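PDB 2ES4: lipase-specific foldase from Burkholderia glumae, which assists the folding of the extracellular lipase while that enzyme passes through the periplasm. Local coordinates for residues G127-L139 and L168-F181. Numbering follows the deposited sequence.
Sequences GVWRRYRAYFDAL and LADRTLGEWAEPFF
Phe180 of helix 177-198 points its edge at the face of Tyr132 of helix 120-137 in a T-shaped pair: CE2 of Phe180 stands over the ring centre, 3.7 Å from Tyr132 CG, with the planes at 89°. CE1 of Phe136 lies over the opposite face of Tyr132, near its rim, and the tyrosine hydroxyl is hydrogen-bonded to Asp90, which fixes the far end of the ring. Between Tyr135 and Phe181 the planes are tilted only modestly and the rings overlap little, CE2 to CE2 3.5 Å; Tyr135 fits as a knob among Leu168, Ala169, Thr172 and Phe181.

Val128 divides its two methyls. CG1, anti to the backbone N (chi1 -178°), meets Phe180 CZ at 3.5 Å, while CG2 makes a CH-pi contact over the five-membered ring of Trp176, 3.8 Å from its centroid. Leu173 CD2 reaches the backbone of helix 120-137 at Tyr132 CA, 3.7 Å away.

The Arg131 guanidinium stands almost upright to the Trp176 ring, NH2 at its edge; the indole's cation-pi partner is Arg81, from outside the two segments. Thr172 OG1 touches the edge of Tyr135 (3.5 Å to CD2) and donates to Leu168 O at 2.8 Å, an oxygen that also accepts from Thr172 N.

The 168-172 segment runs roughly antiparallel to 127-137 (141°), whereas 177-181 crosses it steeply; Gly174, with positive phi, marks the break. Helix 120-137 thus packs into the bend where helix 155-172 turns through a short 3-10 segment into helix 177-198, in the all-helical fold of this lipase chaperone.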
ATOM      1  N   GLY B 127     -11.495  29.262 -13.313  1.00 44.86           N
ATOM      2  CA  GLY B 127     -12.841  29.366 -12.777  1.00 45.37           C
ATOM      3  C   GLY B 127     -13.183  28.159 -11.925  1.00 45.51           C
ATOM      4  O   GLY B 127     -13.636  28.312 -10.790  1.00 45.82           O
ATOM      5  N   VAL B 128     -12.908  26.963 -12.446  1.00 45.20           N
ATOM      6  CA  VAL B 128     -13.171  25.721 -11.715  1.00 44.73           C
ATOM      7  C   VAL B 128     -12.335  25.710 -10.444  1.00 44.14           C
ATOM      8  O   VAL B 128     -12.822  25.318  -9.385  1.00 44.10           O
ATOM      9  CB  VAL B 128     -12.833  24.475 -12.549  1.00 45.12           C
ATOM     10  CG1 VAL B 128     -13.175  23.210 -11.775  1.00 44.54           C
ATOM     11  CG2 VAL B 128     -13.591  24.506 -13.857  1.00 44.77           C
ATOM     12  N   TRP B 129     -11.102  26.207 -10.555  1.00 43.97           N
ATOM     13  CA  TRP B 129     -10.201  26.296  -9.423  1.00 44.19           C
ATOM     14  C   TRP B 129     -10.842  27.054  -8.271  1.00 45.33           C
ATOM     15  O   TRP B 129     -10.750  26.629  -7.118  1.00 43.85           O
ATOM     16  CB  TRP B 129      -8.877  26.964  -9.817  1.00 43.92           C
ATOM     17  CG  TRP B 129      -7.902  27.177  -8.679  1.00 43.18           C
ATOM     18  CD1 TRP B 129      -7.185  28.310  -8.427  1.00 43.30           C
ATOM     19  CD2 TRP B 129      -7.549  26.237  -7.647  1.00 42.70           C
ATOM     20  NE1 TRP B 129      -6.407  28.141  -7.307  1.00 42.45           N
ATOM     21  CE2 TRP B 129      -6.609  26.883  -6.808  1.00 42.33           C
ATOM     22  CE3 TRP B 129      -7.937  24.911  -7.344  1.00 42.69           C
ATOM     23  CZ2 TRP B 129      -6.045  26.247  -5.681  1.00 41.68           C
ATOM     24  CZ3 TRP B 129      -7.385  24.276  -6.232  1.00 42.90           C
ATOM     25  CH2 TRP B 129      -6.443  24.948  -5.411  1.00 41.48           C
ATOM     26  N   ARG B 130     -11.506  28.157  -8.612  1.00 47.07           N
ATOM     27  CA  ARG B 130     -12.199  28.987  -7.635  1.00 48.42           C
ATOM     28  C   ARG B 130     -13.327  28.208  -6.965  1.00 49.39           C
ATOM     29  O   ARG B 130     -13.426  28.168  -5.738  1.00 49.45           O
ATOM     30  CB  ARG B 130     -12.753  30.248  -8.284  1.00 48.91           C
ATOM     31  N   ARG B 131     -14.131  27.533  -7.781  1.00 50.07           N
ATOM     32  CA  ARG B 131     -15.244  26.738  -7.277  1.00 51.04           C
ATOM     33  C   ARG B 131     -14.799  25.518  -6.477  1.00 51.04           C
ATOM     34  O   ARG B 131     -15.462  25.137  -5.511  1.00 50.53           O
ATOM     35  CB  ARG B 131     -16.161  26.330  -8.422  1.00 51.74           C
ATOM     36  CG  ARG B 131     -17.140  27.425  -8.808  1.00 53.84           C
ATOM     37  CD  ARG B 131     -18.069  26.993  -9.927  1.00 56.17           C
ATOM     38  NE  ARG B 131     -17.434  27.072 -11.240  1.00 57.82           N
ATOM     39  CZ  ARG B 131     -18.074  26.911 -12.396  1.00 59.08           C
ATOM     40  NH1 ARG B 131     -19.378  26.657 -12.413  1.00 59.29           N
ATOM     41  NH2 ARG B 131     -17.410  27.010 -13.540  1.00 59.26           N
ATOM     42  N   TYR B 132     -13.658  24.940  -6.853  1.00 50.92           N
ATOM     43  CA  TYR B 132     -13.124  23.781  -6.151  1.00 51.80           C
ATOM     44  C   TYR B 132     -12.642  24.163  -4.769  1.00 52.86           C
ATOM     45  O   TYR B 132     -12.980  23.509  -3.792  1.00 52.81           O
ATOM     46  CB  TYR B 132     -11.990  23.124  -6.938  1.00 50.01           C
ATOM     47  CG  TYR B 132     -11.667  21.702  -6.514  1.00 49.35           C
ATOM     48  CD1 TYR B 132     -10.481  21.089  -6.938  1.00 47.93           C
ATOM     49  CD2 TYR B 132     -12.565  20.944  -5.717  1.00 47.94           C
ATOM     50  CE1 TYR B 132     -10.186  19.749  -6.582  1.00 47.70           C
ATOM     51  CE2 TYR B 132     -12.284  19.616  -5.359  1.00 47.06           C
ATOM     52  CZ  TYR B 132     -11.091  19.027  -5.796  1.00 47.59           C
ATOM     53  OH  TYR B 132     -10.808  17.736  -5.434  1.00 47.59           O
ATOM     54  N   ARG B 133     -11.861  25.233  -4.692  1.00 55.28           N
ATOM     55  CA  ARG B 133     -11.345  25.702  -3.414  1.00 57.61           C
ATOM     56  C   ARG B 133     -12.476  26.151  -2.491  1.00 58.57           C
ATOM     57  O   ARG B 133     -12.366  26.034  -1.273  1.00 58.39           O
ATOM     58  CB  ARG B 133     -10.330  26.818  -3.625  1.00 59.34           C
ATOM     59  CG  ARG B 133     -10.879  28.070  -4.251  1.00 62.21           C
ATOM     60  CD  ARG B 133      -9.800  29.033  -4.629  1.00 64.69           C
ATOM     61  NE  ARG B 133      -8.926  29.284  -3.497  1.00 66.22           N
ATOM     62  CZ  ARG B 133      -7.894  30.114  -3.515  1.00 66.88           C
ATOM     63  NH1 ARG B 133      -7.595  30.794  -4.616  1.00 68.18           N
ATOM     64  NH2 ARG B 133      -7.149  30.254  -2.429  1.00 67.01           N
ATOM     65  N   ALA B 134     -13.577  26.613  -3.089  1.00 59.53           N
ATOM     66  CA  ALA B 134     -14.752  27.039  -2.331  1.00 61.29           C
ATOM     67  C   ALA B 134     -15.350  25.799  -1.678  1.00 62.44           C
ATOM     68  O   ALA B 134     -15.864  25.865  -0.563  1.00 62.14           O
ATOM     69  CB  ALA B 134     -15.767  27.694  -3.241  1.00 60.93           C
ATOM     70  N   TYR B 135     -15.211  24.662  -2.364  1.00 63.70           N
ATOM     71  CA  TYR B 135     -15.694  23.377  -1.877  1.00 64.70           C
ATOM     72  C   TYR B 135     -14.987  22.991  -0.587  1.00 65.54           C
ATOM     73  O   TYR B 135     -15.642  22.566   0.358  1.00 65.10           O
ATOM     74  CB  TYR B 135     -15.520  22.305  -2.968  1.00 65.61           C
ATOM     75  CG  TYR B 135     -15.756  20.880  -2.543  1.00 66.81           C
ATOM     76  CD1 TYR B 135     -14.771  20.159  -1.827  1.00 67.30           C
ATOM     77  CD2 TYR B 135     -16.961  20.239  -2.842  1.00 67.18           C
ATOM     78  CE1 TYR B 135     -14.989  18.849  -1.407  1.00 67.84           C
ATOM     79  CE2 TYR B 135     -17.192  18.913  -2.431  1.00 67.53           C
ATOM     80  CZ  TYR B 135     -16.198  18.228  -1.718  1.00 67.83           C
ATOM     81  OH  TYR B 135     -16.404  16.929  -1.337  1.00 68.68           O
ATOM     82  N   PHE B 136     -13.656  23.088  -0.580  1.00 66.63           N
ATOM     83  CA  PHE B 136     -12.862  22.741   0.598  1.00 68.16           C
ATOM     84  C   PHE B 136     -13.140  23.654   1.780  1.00 69.67           C
ATOM     85  O   PHE B 136     -13.186  23.198   2.924  1.00 69.86           O
ATOM     86  CB  PHE B 136     -11.373  22.745   0.287  1.00 67.13           C
ATOM     87  CG  PHE B 136     -10.954  21.668  -0.654  1.00 65.90           C
ATOM     88  CD1 PHE B 136     -10.856  21.931  -2.022  1.00 65.34           C
ATOM     89  CD2 PHE B 136     -10.652  20.378  -0.180  1.00 65.19           C
ATOM     90  CE1 PHE B 136     -10.462  20.932  -2.909  1.00 64.76           C
ATOM     91  CE2 PHE B 136     -10.255  19.355  -1.070  1.00 64.93           C
ATOM     92  CZ  PHE B 136     -10.160  19.635  -2.437  1.00 64.79           C
ATOM     93  N   ASP B 137     -13.354  24.937   1.492  1.00 71.50           N
ATOM     94  CA  ASP B 137     -13.657  25.922   2.529  1.00 73.36           C
ATOM     95  C   ASP B 137     -15.037  25.652   3.115  1.00 73.72           C
ATOM     96  O   ASP B 137     -15.218  25.690   4.332  1.00 73.83           O
ATOM     97  CB  ASP B 137     -13.613  27.339   1.958  1.00 74.87           C
ATOM     98  CG  ASP B 137     -12.200  27.811   1.675  1.00 76.41           C
ATOM     99  OD1 ASP B 137     -11.466  27.121   0.937  1.00 77.70           O
ATOM    100  OD2 ASP B 137     -11.822  28.882   2.194  1.00 77.12           O
ATOM    101  N   ALA B 138     -15.982  25.323   2.236  1.00 74.16           N
ATOM    102  CA  ALA B 138     -17.353  25.015   2.633  1.00 75.17           C
ATOM    103  C   ALA B 138     -17.451  23.592   3.176  1.00 75.84           C
ATOM    104  O   ALA B 138     -18.499  23.187   3.686  1.00 76.06           O
ATOM    105  CB  ALA B 138     -18.297  25.194   1.458  1.00 74.91           C
ATOM    106  N   LEU B 139     -16.351  22.847   3.073  1.00 76.92           N
ATOM    107  CA  LEU B 139     -16.297  21.476   3.566  1.00 77.75           C
ATOM    108  C   LEU B 139     -16.214  21.485   5.087  1.00 78.04           C
ATOM    109  O   LEU B 139     -16.657  20.537   5.742  1.00 78.26           O
ATOM    110  CB  LEU B 139     -15.106  20.727   2.959  1.00 78.43           C
ATOM    111  CG  LEU B 139     -14.942  19.213   3.110  1.00 79.17           C
ATOM    112  CD1 LEU B 139     -13.899  18.718   2.142  1.00 79.42           C
ATOM    113  CD2 LEU B 139     -14.539  18.827   4.519  1.00 79.81           C
ATOM    114  N   LEU B 168     -22.829  19.803  -1.007  1.00 64.90           N
ATOM    115  CA  LEU B 168     -21.823  20.859  -1.144  1.00 64.42           C
ATOM    116  C   LEU B 168     -21.295  20.921  -2.564  1.00 64.08           C
ATOM    117  O   LEU B 168     -21.248  21.994  -3.159  1.00 64.09           O
ATOM    118  CB  LEU B 168     -20.654  20.625  -0.191  1.00 63.95           C
ATOM    119  CG  LEU B 168     -20.950  20.615   1.306  1.00 63.98           C
ATOM    120  CD1 LEU B 168     -19.685  20.279   2.060  1.00 64.26           C
ATOM    121  CD2 LEU B 168     -21.492  21.965   1.750  1.00 64.93           C
ATOM    122  N   ALA B 169     -20.974  19.752  -3.120  1.00 63.96           N
ATOM    123  CA  ALA B 169     -20.467  19.638  -4.486  1.00 64.22           C
ATOM    124  C   ALA B 169     -21.404  20.306  -5.484  1.00 64.70           C
ATOM    125  O   ALA B 169     -20.955  20.949  -6.421  1.00 65.04           O
ATOM    126  CB  ALA B 169     -20.266  18.183  -4.847  1.00 64.15           C
ATOM    127  N   ASP B 170     -22.707  20.189  -5.245  1.00 64.83           N
ATOM    128  CA  ASP B 170     -23.713  20.789  -6.120  1.00 64.58           C
ATOM    129  C   ASP B 170     -23.777  22.303  -5.974  1.00 63.76           C
ATOM    130  O   ASP B 170     -23.964  23.016  -6.955  1.00 63.70           O
ATOM    131  CB  ASP B 170     -25.091  20.186  -5.844  1.00 65.53           C
ATOM    132  CG  ASP B 170     -25.149  18.695  -6.130  1.00 67.01           C
ATOM    133  OD1 ASP B 170     -26.221  18.096  -5.910  1.00 67.01           O
ATOM    134  OD2 ASP B 170     -24.128  18.111  -6.559  1.00 68.29           O
ATOM    135  N   ARG B 171     -23.595  22.785  -4.748  1.00 63.14           N
ATOM    136  CA  ARG B 171     -23.636  24.218  -4.464  1.00 62.52           C
ATOM    137  C   ARG B 171     -22.353  24.944  -4.861  1.00 62.03           C
ATOM    138  O   ARG B 171     -22.399  26.062  -5.379  1.00 61.90           O
ATOM    139  CB  ARG B 171     -23.934  24.446  -2.992  1.00 62.30           C
ATOM    140  N   THR B 172     -21.215  24.294  -4.634  1.00 61.17           N
ATOM    141  CA  THR B 172     -19.912  24.872  -4.945  1.00 59.73           C
ATOM    142  C   THR B 172     -19.436  24.586  -6.362  1.00 59.23           C
ATOM    143  O   THR B 172     -19.105  25.508  -7.101  1.00 59.01           O
ATOM    144  CB  THR B 172     -18.848  24.394  -3.956  1.00 59.68           C
ATOM    145  OG1 THR B 172     -18.795  22.961  -3.958  1.00 59.18           O
ATOM    146  CG2 THR B 172     -19.165  24.883  -2.546  1.00 59.39           C
ATOM    147  N   LEU B 173     -19.407  23.311  -6.734  1.00 57.81           N
ATOM    148  CA  LEU B 173     -18.960  22.908  -8.063  1.00 56.93           C
ATOM    149  C   LEU B 173     -20.070  22.973  -9.094  1.00 55.94           C
ATOM    150  O   LEU B 173     -19.799  23.189 -10.276  1.00 55.47           O
ATOM    151  CB  LEU B 173     -18.358  21.507  -8.014  1.00 56.98           C
ATOM    152  CG  LEU B 173     -17.131  21.353  -7.126  1.00 57.23           C
ATOM    153  CD1 LEU B 173     -16.759  19.916  -7.015  1.00 57.68           C
ATOM    154  CD2 LEU B 173     -16.002  22.154  -7.717  1.00 57.70           C
ATOM    155  N   GLY B 174     -21.311  22.787  -8.642  1.00 55.49           N
ATOM    156  CA  GLY B 174     -22.461  22.840  -9.534  1.00 54.52           C
ATOM    157  C   GLY B 174     -22.382  21.920 -10.730  1.00 54.21           C
ATOM    158  O   GLY B 174     -22.406  20.698 -10.590  1.00 53.89           O
ATOM    159  N   GLU B 175     -22.196  22.524 -11.901  1.00 53.46           N
ATOM    160  CA  GLU B 175     -22.083  21.794 -13.161  1.00 53.32           C
ATOM    161  C   GLU B 175     -20.922  20.796 -13.161  1.00 53.38           C
ATOM    162  O   GLU B 175     -20.963  19.787 -13.869  1.00 52.77           O
ATOM    163  CB  GLU B 175     -21.929  22.765 -14.291  1.00 53.67           C
ATOM    164  N   TRP B 176     -19.915  21.078 -12.330  1.00 53.07           N
ATOM    165  CA  TRP B 176     -18.744  20.227 -12.202  1.00 53.10           C
ATOM    166  C   TRP B 176     -18.823  19.191 -11.090  1.00 53.49           C
ATOM    167  O   TRP B 176     -17.926  18.357 -10.962  1.00 53.46           O
ATOM    168  CB  TRP B 176     -17.463  21.038 -12.048  1.00 52.28           C
ATOM    169  CG  TRP B 176     -17.123  21.855 -13.242  1.00 51.44           C
ATOM    170  CD1 TRP B 176     -17.514  23.138 -13.487  1.00 50.99           C
ATOM    171  CD2 TRP B 176     -16.328  21.454 -14.361  1.00 51.09           C
ATOM    172  NE1 TRP B 176     -17.017  23.568 -14.691  1.00 50.62           N
ATOM    173  CE2 TRP B 176     -16.284  22.562 -15.255  1.00 50.93           C
ATOM    174  CE3 TRP B 176     -15.641  20.275 -14.701  1.00 50.99           C
ATOM    175  CZ2 TRP B 176     -15.573  22.522 -16.475  1.00 50.88           C
ATOM    176  CZ3 TRP B 176     -14.936  20.234 -15.907  1.00 50.93           C
ATOM    177  CH2 TRP B 176     -14.907  21.356 -16.783  1.00 51.02           C
ATOM    178  N   ALA B 177     -19.923  19.185 -10.342  1.00 52.81           N
ATOM    179  CA  ALA B 177     -20.114  18.227  -9.252  1.00 52.46           C
ATOM    180  C   ALA B 177     -20.166  16.795  -9.759  1.00 52.61           C
ATOM    181  O   ALA B 177     -19.606  15.888  -9.137  1.00 52.45           O
ATOM    182  CB  ALA B 177     -21.366  18.541  -8.505  1.00 51.70           C
ATOM    183  N   GLU B 178     -20.803  16.616 -10.914  1.00 52.11           N
ATOM    184  CA  GLU B 178     -20.929  15.311 -11.539  1.00 51.99           C
ATOM    185  C   GLU B 178     -19.596  14.722 -12.018  1.00 50.81           C
ATOM    186  O   GLU B 178     -19.250  13.603 -11.644  1.00 50.26           O
ATOM    187  CB  GLU B 178     -21.963  15.341 -12.690  1.00 53.66           C
ATOM    188  CG  GLU B 178     -21.988  14.087 -13.573  1.00 55.57           C
ATOM    189  CD  GLU B 178     -22.423  12.845 -12.813  1.00 56.54           C
ATOM    190  OE1 GLU B 178     -22.310  11.749 -13.383  1.00 56.39           O
ATOM    191  OE2 GLU B 178     -22.878  12.957 -11.650  1.00 57.15           O
ATOM    192  N   PRO B 179     -18.845  15.453 -12.866  1.00 49.79           N
ATOM    193  CA  PRO B 179     -17.573  14.909 -13.334  1.00 48.68           C
ATOM    194  C   PRO B 179     -16.540  14.758 -12.222  1.00 47.06           C
ATOM    195  O   PRO B 179     -15.720  13.857 -12.266  1.00 46.09           O
ATOM    196  CB  PRO B 179     -17.152  15.932 -14.380  1.00 49.17           C
ATOM    197  CG  PRO B 179     -17.697  17.167 -13.897  1.00 50.38           C
ATOM    198  CD  PRO B 179     -19.065  16.767 -13.495  1.00 49.80           C
ATOM    199  N   PHE B 180     -16.648  15.594 -11.195  1.00 45.91           N
ATOM    200  CA  PHE B 180     -15.729  15.559 -10.066  1.00 45.57           C
ATOM    201  C   PHE B 180     -15.926  14.385  -9.127  1.00 46.42           C
ATOM    202  O   PHE B 180     -14.984  13.644  -8.849  1.00 46.07           O
ATOM    203  CB  PHE B 180     -15.817  16.855  -9.261  1.00 43.32           C
ATOM    204  CG  PHE B 180     -14.850  17.912  -9.695  1.00 41.27           C
ATOM    205  CD1 PHE B 180     -14.709  18.261 -11.052  1.00 41.99           C
ATOM    206  CD2 PHE B 180     -14.063  18.574  -8.739  1.00 40.12           C
ATOM    207  CE1 PHE B 180     -13.791  19.257 -11.450  1.00 40.33           C
ATOM    208  CE2 PHE B 180     -13.145  19.570  -9.120  1.00 39.43           C
ATOM    209  CZ  PHE B 180     -13.008  19.911 -10.476  1.00 39.38           C
ATOM    210  N   PHE B 181     -17.157  14.208  -8.655  1.00 47.44           N
ATOM    211  CA  PHE B 181     -17.468  13.151  -7.702  1.00 48.93           C
ATOM    212  C   PHE B 181     -18.460  12.105  -8.165  1.00 49.72           C
ATOM    213  O   PHE B 181     -18.824  11.229  -7.385  1.00 49.58           O
ATOM    214  CB  PHE B 181     -17.956  13.765  -6.390  1.00 48.63           C
ATOM    215  CG  PHE B 181     -16.996  14.734  -5.794  1.00 49.97           C
ATOM    216  CD1 PHE B 181     -15.776  14.293  -5.254  1.00 49.78           C
ATOM    217  CD2 PHE B 181     -17.285  16.102  -5.794  1.00 50.00           C
ATOM    218  CE1 PHE B 181     -14.849  15.210  -4.717  1.00 50.54           C
ATOM    219  CE2 PHE B 181     -16.370  17.022  -5.263  1.00 50.06           C
ATOM    220  CZ  PHE B 181     -15.148  16.581  -4.725  1.00 50.42           C
TER